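Local coordinates for protein toxin FitB (Neisseria gonorrhoeae, PDB 2H1C) that forms the toxic half, a probable PIN-domain ribonuclease, of a type II toxin-antitoxin pair, whose complex with the antitoxin FitA binds its own promoter DNA, at residues R74-D79 / K112-T117; A102-I107 / T123-A128; Y106-A111 / A129-F134. All coordinates share one frame; numbering follows the deposited sequence.

Overall arrangement
Following the chain from the N terminus, strand 75-76, outermost in this chain's parallel sheet, comes first, and contact 1 closes the loop from there to the end of helix 102-114 (112-117), spanning helix 80-94 and most of helix 102-114. Contacts 2 and 3 both start from that helix, sharing Y106 and I107, and run forward to 123-128 and 129-134; each crosses contact 1, whose second segment, 112-117, lies between their own two. Their centres are about 6 Å apart, whereas contact 1 lies about 9 Å from contact 3 and 13 Å from contact 2. Together they tie helix 102-114 to the 75-76 edge, to helix 124-128 and to the approach to strand 133-134.

Contact 1. Residues R74-D79 / K112-T117; sequences RILPFD and KQHSLT
The imidazole NE2 of H114 and the carbonyl oxygen of P77 share one water, 2.8 Å from H114 NE2 and 2.7 Å from P77 O. The water lies at the ring edge, in the plane of the imidazole, and donates to P77 O. A second bridge runs alongside it: another water donates to D79 OD2 and to Q113 OE1; no direct hydrogen bond crosses the contact. D79 also N-caps helix 80-94, its OD1 accepting from V82 N.

Apart from the water bridges, the joint is apolar. With its CG beside the backbone N (chi1 -53°), L76 brings both methyls to one face of the imidazole. CD2 makes a CH-pi contact 4.0 Å from the ring centroid and 17° off the normal, while CD1 leans on H114 CD2 at 3.6 Å. The opposite face has Q113 OE1 over its rim. L116 meets L76 tip to tip, CD1 to CD1 at 3.7 Å, and both leucines also pack on L3 of strand 2-4. The L76-H114 pair thus joins an outer strand of the PIN-domain sheet to the end of helix 102-114, where S115 forms a Schellman motif. L76 also belongs to an observed magnesium site with S36 and T110. Leucine methyls over one face and a water in the ring plane probably restrict both the tilt of the imidazole and the direction of NE2.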
loop_
_atom_site.group_PDB
_atom_site.type_symbol
_atom_site.label_atom_id
_atom_site.label_comp_id
_atom_site.label_asym_id
_atom_site.label_seq_id
_atom_site.Cartn_x
_atom_site.Cartn_y
_atom_site.Cartn_z
ATOM N N ARG A 74 3.051 17.013 2.295
ATOM C CA ARG A 74 2.369 16.271 3.363
ATOM C C ARG A 74 1.607 15.023 2.872
ATOM O O ARG A 74 0.585 14.612 3.459
ATOM C CB ARG A 74 1.424 17.203 4.145
ATOM C CG ARG A 74 2.120 18.485 4.667
ATOM C CD ARG A 74 1.297 19.229 5.739
ATOM N NE ARG A 74 -0.086 19.385 5.322
ATOM C CZ ARG A 74 -0.494 20.218 4.379
ATOM N NH1 ARG A 74 0.373 21.004 3.759
ATOM N NH2 ARG A 74 -1.764 20.211 4.006
ATOM N N ILE A 75 2.095 14.439 1.777
ATOM C CA ILE A 75 1.531 13.195 1.241
ATOM C C ILE A 75 2.571 12.185 1.719
ATOM O O ILE A 75 3.701 12.128 1.213
ATOM C CB ILE A 75 1.443 13.250 -0.295
ATOM C CG1 ILE A 75 0.411 14.312 -0.685
ATOM C CG2 ILE A 75 1.042 11.885 -0.883
ATOM C CD1 ILE A 75 0.230 14.490 -2.174
ATOM N N LEU A 76 2.181 11.401 2.713
ATOM C CA LEU A 76 3.075 10.440 3.363
ATOM C C LEU A 76 3.235 9.091 2.688
ATOM O O LEU A 76 2.258 8.392 2.458
ATOM C CB LEU A 76 2.600 10.222 4.794
ATOM C CG LEU A 76 2.429 11.513 5.618
ATOM C CD1 LEU A 76 1.723 11.194 6.931
ATOM C CD2 LEU A 76 3.798 12.128 5.860
ATOM N N PRO A 77 4.480 8.681 2.406
ATOM C CA PRO A 77 4.632 7.377 1.744
ATOM C C PRO A 77 4.521 6.156 2.651
ATOM O O PRO A 77 4.632 6.260 3.873
ATOM C CB PRO A 77 6.024 7.481 1.102
ATOM C CG PRO A 77 6.788 8.287 2.121
ATOM C CD PRO A 77 5.771 9.389 2.497
ATOM N N PHE A 78 4.247 4.998 2.047
ATOM C CA PHE A 78 4.218 3.754 2.804
ATOM C C PHE A 78 5.647 3.242 2.527
ATOM O O PHE A 78 5.923 2.712 1.450
ATOM C CB PHE A 78 3.197 2.751 2.240
ATOM C CG PHE A 78 3.081 1.493 3.062
ATOM C CD1 PHE A 78 2.223 1.435 4.163
ATOM C CD2 PHE A 78 3.892 0.391 2.789
ATOM C CE1 PHE A 78 2.174 0.291 4.985
ATOM C CE2 PHE A 78 3.856 -0.756 3.600
ATOM C CZ PHE A 78 2.999 -0.810 4.698
ATOM N N ASP A 79 6.548 3.439 3.483
ATOM C CA ASP A 79 7.942 3.031 3.331
ATOM C C ASP A 79 8.354 1.917 4.298
ATOM O O ASP A 79 7.516 1.347 4.986
ATOM C CB ASP A 79 8.852 4.248 3.522
ATOM C CG ASP A 79 8.598 4.963 4.835
ATOM O OD1 ASP A 79 7.936 4.369 5.717
ATOM O OD2 ASP A 79 9.061 6.119 4.988
ATOM N N LYS A 112 0.300 5.916 12.883
ATOM C CA LYS A 112 1.061 5.593 14.088
ATOM C C LYS A 112 2.518 6.019 13.939
ATOM O O LYS A 112 3.110 6.578 14.868
ATOM C CB LYS A 112 0.974 4.089 14.390
ATOM C CG LYS A 112 1.825 3.643 15.575
ATOM C CD LYS A 112 1.469 2.241 16.057
ATOM C CE LYS A 112 0.149 2.229 16.816
ATOM N NZ LYS A 112 -0.153 0.904 17.451
ATOM N N GLN A 113 3.090 5.765 12.764
ATOM C CA GLN A 113 4.480 6.116 12.493
ATOM C C GLN A 113 4.733 7.617 12.627
ATOM O O GLN A 113 5.803 8.030 13.085
ATOM C CB GLN A 113 4.853 5.639 11.088
ATOM C CG GLN A 113 6.329 5.395 10.870
ATOM C CD GLN A 113 7.087 6.659 10.601
ATOM O OE1 GLN A 113 6.664 7.478 9.786
ATOM N NE2 GLN A 113 8.227 6.825 11.267
ATOM N N HIS A 114 3.737 8.427 12.255
ATOM C CA HIS A 114 3.856 9.887 12.307
ATOM C C HIS A 114 3.118 10.561 13.460
ATOM O O HIS A 114 3.008 11.790 13.491
ATOM C CB HIS A 114 3.353 10.480 10.988
ATOM C CG HIS A 114 4.201 10.128 9.814
ATOM N ND1 HIS A 114 5.402 10.754 9.550
ATOM C CD2 HIS A 114 4.047 9.193 8.845
ATOM C CE1 HIS A 114 5.949 10.223 8.473
ATOM N NE2 HIS A 114 5.145 9.270 8.024
ATOM N N SER A 115 2.601 9.757 14.384
ATOM C CA SER A 115 1.879 10.260 15.552
ATOM C C SER A 115 0.656 11.080 15.177
ATOM O O SER A 115 0.398 12.131 15.762
ATOM C CB SER A 115 2.810 11.113 16.418
ATOM O OG SER A 115 3.882 10.335 16.901
ATOM N N LEU A 116 -0.107 10.593 14.205
ATOM C CA LEU A 116 -1.295 11.301 13.752
ATOM C C LEU A 116 -2.583 10.633 14.188
ATOM O O LEU A 116 -2.609 9.432 14.438
ATOM C CB LEU A 116 -1.311 11.349 12.227
ATOM C CG LEU A 116 0.016 11.822 11.630
ATOM C CD1 LEU A 116 -0.044 11.689 10.100
ATOM C CD2 LEU A 116 0.253 13.265 12.015
ATOM N N THR A 117 -3.649 11.426 14.251
ATOM C CA THR A 117 -4.977 10.912 14.566
ATOM C C THR A 117 -5.654 10.702 13.216
ATOM O O THR A 117 -5.633 11.592 12.368
ATOM C CB THR A 117 -5.830 11.927 15.329
ATOM O OG1 THR A 117 -5.240 12.190 16.601
ATOM C CG2 THR A 117 -7.237 11.383 15.528
HETATM O O HOH W 1 5.763 7.763 5.768
HETATM O O HOH W 2 7.910 7.178 7.253
#

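Contact 2. Residues A102-I107 / T123-A128; sequences AADGYI and TGSFFA
Both D104 and S125 set the first side-chain atom beyond CB next to their own backbone N (chi1 -72° and -50°), and this brings carboxylate and hydroxyl together where two helices of the PIN domain meet. Helix 102-107 and helix 124-128 cross at -57°, with axes 9.6 Å apart at their closest. F126 sends its ring in next to the polar pair. There CE2 lies 3.7 Å from the backbone oxygen of D104 and 3.9 Å from CG2 of I107, and both approach the ring obliquely. The D104 side chain crosses that of F126 at about a right angle.

D104 is predicted to bind magnesium together with D5, as in the acidic site of PIN nucleases, and I107 packs directly on D5. The aromatic ring, which also rests on T120 and V133, packs mainly against the D104 backbone oxygen and I107, with the carboxylate of this probable metal ligand farther off, its OD2 4.2 Å from F126 CZ. S125 lies beside the other carboxylate oxygen, OD1. A single water joins these last two groups, donating to D104 OD1 at 2.7 Å and lying 2.6 Å from S125 OG.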
loop_
_atom_site.group_PDB
_atom_site.type_symbol
_atom_site.label_atom_id
_atom_site.label_comp_id
_atom_site.label_asym_id
_atom_site.label_seq_id
_atom_site.Cartn_x
_atom_site.Cartn_y
_atom_site.Cartn_z
ATOM N N ALA A 102 -6.192 -5.038 4.981
ATOM C CA ALA A 102 -4.910 -4.496 4.516
ATOM C C ALA A 102 -4.944 -2.979 4.292
ATOM O O ALA A 102 -4.093 -2.250 4.808
ATOM C CB ALA A 102 -4.478 -5.207 3.223
ATOM N N ALA A 103 -5.922 -2.522 3.513
ATOM C CA ALA A 103 -6.089 -1.105 3.191
ATOM C C ALA A 103 -6.122 -0.222 4.434
ATOM O O ALA A 103 -5.422 0.795 4.501
ATOM C CB ALA A 103 -7.370 -0.896 2.384
ATOM N N ASP A 104 -6.933 -0.604 5.413
ATOM C CA ASP A 104 -7.039 0.173 6.644
ATOM C C ASP A 104 -5.732 0.050 7.410
ATOM O O ASP A 104 -5.283 0.997 8.046
ATOM C CB ASP A 104 -8.211 -0.333 7.495
ATOM C CG ASP A 104 -9.564 0.028 6.895
ATOM O OD1 ASP A 104 -10.576 -0.602 7.265
ATOM O OD2 ASP A 104 -9.620 0.954 6.059
ATOM N N GLY A 105 -5.112 -1.125 7.329
ATOM C CA GLY A 105 -3.851 -1.333 8.004
ATOM C C GLY A 105 -2.774 -0.382 7.502
ATOM O O GLY A 105 -1.977 0.109 8.293
ATOM N N TYR A 106 -2.725 -0.135 6.194
ATOM C CA TYR A 106 -1.706 0.772 5.640
ATOM C C TYR A 106 -1.851 2.179 6.207
ATOM O O TYR A 106 -0.863 2.830 6.569
ATOM C CB TYR A 106 -1.822 0.862 4.121
ATOM C CG TYR A 106 -1.509 -0.426 3.415
ATOM C CD1 TYR A 106 -2.165 -0.767 2.238
ATOM C CD2 TYR A 106 -0.565 -1.315 3.931
ATOM C CE1 TYR A 106 -1.891 -1.971 1.585
ATOM C CE2 TYR A 106 -0.281 -2.522 3.287
ATOM C CZ TYR A 106 -0.951 -2.841 2.117
ATOM O OH TYR A 106 -0.691 -4.043 1.491
ATOM N N ILE A 107 -3.094 2.643 6.259
ATOM C CA ILE A 107 -3.395 3.969 6.769
ATOM C C ILE A 107 -3.099 4.044 8.249
ATOM O O ILE A 107 -2.463 4.989 8.700
ATOM C CB ILE A 107 -4.860 4.331 6.496
ATOM C CG1 ILE A 107 -5.096 4.346 4.981
ATOM C CG2 ILE A 107 -5.174 5.704 7.064
ATOM C CD1 ILE A 107 -6.511 4.635 4.579
ATOM N N THR A 123 -14.348 3.766 12.192
ATOM C CA THR A 123 -13.343 3.711 13.240
ATOM C C THR A 123 -12.958 2.305 13.707
ATOM O O THR A 123 -11.934 2.127 14.364
ATOM C CB THR A 123 -13.810 4.518 14.460
ATOM O OG1 THR A 123 -15.005 3.929 14.998
ATOM C CG2 THR A 123 -14.113 5.954 14.048
ATOM N N GLY A 124 -13.771 1.316 13.351
ATOM C CA GLY A 124 -13.518 -0.055 13.762
ATOM C C GLY A 124 -12.092 -0.571 13.674
ATOM O O GLY A 124 -11.464 -0.864 14.690
ATOM N N SER A 125 -11.565 -0.678 12.461
ATOM C CA SER A 125 -10.212 -1.191 12.274
ATOM C C SER A 125 -9.140 -0.381 12.992
ATOM O O SER A 125 -8.159 -0.939 13.485
ATOM C CB SER A 125 -9.873 -1.251 10.783
ATOM O OG SER A 125 -10.895 -1.907 10.063
ATOM N N PHE A 126 -9.323 0.933 13.064
ATOM C CA PHE A 126 -8.318 1.767 13.693
ATOM C C PHE A 126 -8.272 1.621 15.202
ATOM O O PHE A 126 -7.218 1.775 15.818
ATOM C CB PHE A 126 -8.517 3.218 13.263
ATOM C CG PHE A 126 -8.443 3.405 11.775
ATOM C CD1 PHE A 126 -9.598 3.386 10.999
ATOM C CD2 PHE A 126 -7.208 3.545 11.141
ATOM C CE1 PHE A 126 -9.532 3.494 9.607
ATOM C CE2 PHE A 126 -7.125 3.654 9.748
ATOM C CZ PHE A 126 -8.292 3.629 8.980
ATOM N N PHE A 127 -9.411 1.306 15.805
ATOM C CA PHE A 127 -9.432 1.108 17.243
ATOM C C PHE A 127 -8.600 -0.135 17.546
ATOM O O PHE A 127 -7.814 -0.155 18.494
ATOM C CB PHE A 127 -10.867 0.923 17.733
ATOM C CG PHE A 127 -11.575 2.213 18.017
ATOM C CD1 PHE A 127 -10.987 3.168 18.840
ATOM C CD2 PHE A 127 -12.844 2.460 17.504
ATOM C CE1 PHE A 127 -11.652 4.347 19.151
ATOM C CE2 PHE A 127 -13.519 3.639 17.810
ATOM C CZ PHE A 127 -12.920 4.582 18.635
ATOM N N ALA A 128 -8.758 -1.161 16.714
ATOM C CA ALA A 128 -8.020 -2.408 16.881
ATOM C C ALA A 128 -6.525 -2.221 16.613
ATOM O O ALA A 128 -5.692 -2.983 17.108
ATOM C CB ALA A 128 -8.594 -3.476 15.958
HETATM O O HOH W 3 -10.548 -3.254 7.920
#

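Contact 3. Residues Y106-A111 / A129-F134; sequences YIAATA and ADVAVF
A108 and A111, one helical turn apart on helix 102-114, turn their methyl groups toward the loop 129-132, and A129 and V131 answer with theirs. The A108 and A129 methyls face each other at 3.8 Å, CB to CB. V131 divides its two branches between the alanines. Its CG1, anti to the backbone N (chi1 176°), meets A111 CB at 3.9 Å; its CG2, beside the backbone N, comes within 3.7 Å of the carbonyl oxygen A108 O and stands farther, at 4.3 Å, from A108 CB. The valine thus spreads over a helix surface of small side chains, and the backbones come close, with A108 CA and V131 CA 6.6 Å apart. No hydrogen bond crosses between the two segments.

D130, with positive phi (60°), forms a Schellman motif at the end of helix 124-128, where the chain turns in toward helix 102-114. K112 secures the same turn, its NZ donating to A129 O.

On another side of the helix, T110 binds back to the preceding turn. Both its backbone N and its OG1 reach Y106 O, from opposite faces of the carbonyl plane; the hydroxyl bond is 2.9 Å long, with a C=O...donor angle of 148°. This grip limits the rotation of the threonine, one of the residues of an observed magnesium site with S36 and L76. A109 turns away from the loop and packs on helix 80-94. Helix 102-114 is thus packed between helix 80-94 and the loop leading into strand 133-134, as expected for the layered alpha/beta/alpha PIN-domain fold.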
loop_
_atom_site.group_PDB
_atom_site.type_symbol
_atom_site.label_atom_id
_atom_site.label_comp_id
_atom_site.label_asym_id
_atom_site.label_seq_id
_atom_site.Cartn_x
_atom_site.Cartn_y
_atom_site.Cartn_z
ATOM N N TYR A 106 -2.725 -0.135 6.194
ATOM C CA TYR A 106 -1.706 0.772 5.640
ATOM C C TYR A 106 -1.851 2.179 6.207
ATOM O O TYR A 106 -0.863 2.830 6.569
ATOM C CB TYR A 106 -1.822 0.862 4.121
ATOM C CG TYR A 106 -1.509 -0.426 3.415
ATOM C CD1 TYR A 106 -2.165 -0.767 2.238
ATOM C CD2 TYR A 106 -0.565 -1.315 3.931
ATOM C CE1 TYR A 106 -1.891 -1.971 1.585
ATOM C CE2 TYR A 106 -0.281 -2.522 3.287
ATOM C CZ TYR A 106 -0.951 -2.841 2.117
ATOM O OH TYR A 106 -0.691 -4.043 1.491
ATOM N N ILE A 107 -3.094 2.643 6.259
ATOM C CA ILE A 107 -3.395 3.969 6.769
ATOM C C ILE A 107 -3.099 4.044 8.249
ATOM O O ILE A 107 -2.463 4.989 8.700
ATOM C CB ILE A 107 -4.860 4.331 6.496
ATOM C CG1 ILE A 107 -5.096 4.346 4.981
ATOM C CG2 ILE A 107 -5.174 5.704 7.064
ATOM C CD1 ILE A 107 -6.511 4.635 4.579
ATOM N N ALA A 108 -3.528 3.038 9.006
ATOM C CA ALA A 108 -3.281 3.050 10.435
ATOM C C ALA A 108 -1.788 3.064 10.761
ATOM O O ALA A 108 -1.351 3.801 11.647
ATOM C CB ALA A 108 -3.974 1.865 11.104
ATOM N N ALA A 109 -0.998 2.278 10.031
ATOM C CA ALA A 109 0.449 2.228 10.276
ATOM C C ALA A 109 1.118 3.571 9.943
ATOM O O ALA A 109 2.054 3.994 10.625
ATOM C CB ALA A 109 1.095 1.095 9.446
ATOM N N THR A 110 0.637 4.239 8.898
ATOM C CA THR A 110 1.187 5.537 8.514
ATOM C C THR A 110 0.922 6.539 9.637
ATOM O O THR A 110 1.815 7.273 10.052
ATOM C CB THR A 110 0.551 6.051 7.192
ATOM O OG1 THR A 110 0.854 5.131 6.127
ATOM C CG2 THR A 110 1.091 7.448 6.838
ATOM N N ALA A 111 -0.303 6.531 10.162
ATOM C CA ALA A 111 -0.667 7.443 11.239
ATOM C C ALA A 111 0.152 7.181 12.505
ATOM O O ALA A 111 0.658 8.112 13.129
ATOM C CB ALA A 111 -2.160 7.318 11.543
ATOM N N ALA A 129 -6.187 -1.200 15.832
ATOM C CA ALA A 129 -4.791 -0.908 15.516
ATOM C C ALA A 129 -4.172 -0.083 16.645
ATOM O O ALA A 129 -2.979 0.221 16.622
ATOM C CB ALA A 129 -4.701 -0.141 14.196
ATOM N N ASP A 130 -4.983 0.272 17.637
ATOM C CA ASP A 130 -4.497 1.070 18.759
ATOM C C ASP A 130 -3.943 2.413 18.285
ATOM O O ASP A 130 -2.904 2.880 18.764
ATOM C CB ASP A 130 -3.409 0.305 19.527
ATOM C CG ASP A 130 -3.983 -0.745 20.469
ATOM O OD1 ASP A 130 -4.641 -0.355 21.463
ATOM O OD2 ASP A 130 -3.774 -1.956 20.217
ATOM N N VAL A 131 -4.628 3.026 17.323
ATOM C CA VAL A 131 -4.205 4.326 16.812
ATOM C C VAL A 131 -5.325 5.314 17.118
ATOM O O VAL A 131 -6.497 4.944 17.095
ATOM C CB VAL A 131 -3.947 4.285 15.278
ATOM C CG1 VAL A 131 -3.602 5.666 14.767
ATOM C CG2 VAL A 131 -2.802 3.330 14.975
ATOM N N ALA A 132 -4.969 6.556 17.427
ATOM C CA ALA A 132 -5.983 7.565 17.737
ATOM C C ALA A 132 -6.879 7.793 16.522
ATOM O O ALA A 132 -6.409 7.791 15.378
ATOM C CB ALA A 132 -5.321 8.862 18.139
ATOM N N VAL A 133 -8.167 7.998 16.763
ATOM C CA VAL A 133 -9.073 8.212 15.655
ATOM C C VAL A 133 -10.160 9.209 15.981
ATOM O O VAL A 133 -10.496 9.427 17.156
ATOM C CB VAL A 133 -9.720 6.877 15.207
ATOM C CG1 VAL A 133 -8.649 5.934 14.747
ATOM C CG2 VAL A 133 -10.498 6.249 16.361
ATOM N N PHE A 134 -10.693 9.838 14.941
ATOM C CA PHE A 134 -11.777 10.781 15.126
ATOM C C PHE A 134 -12.761 10.632 13.981
ATOM O O PHE A 134 -12.368 10.603 12.814
ATOM C CB PHE A 134 -11.277 12.223 15.184
ATOM C CG PHE A 134 -12.388 13.225 15.329
ATOM C CD1 PHE A 134 -13.147 13.270 16.497
ATOM C CD2 PHE A 134 -12.717 14.073 14.279
ATOM C CE1 PHE A 134 -14.228 14.147 16.614
ATOM C CE2 PHE A 134 -13.793 14.951 14.383
ATOM C CZ PHE A 134 -14.549 14.991 15.552
#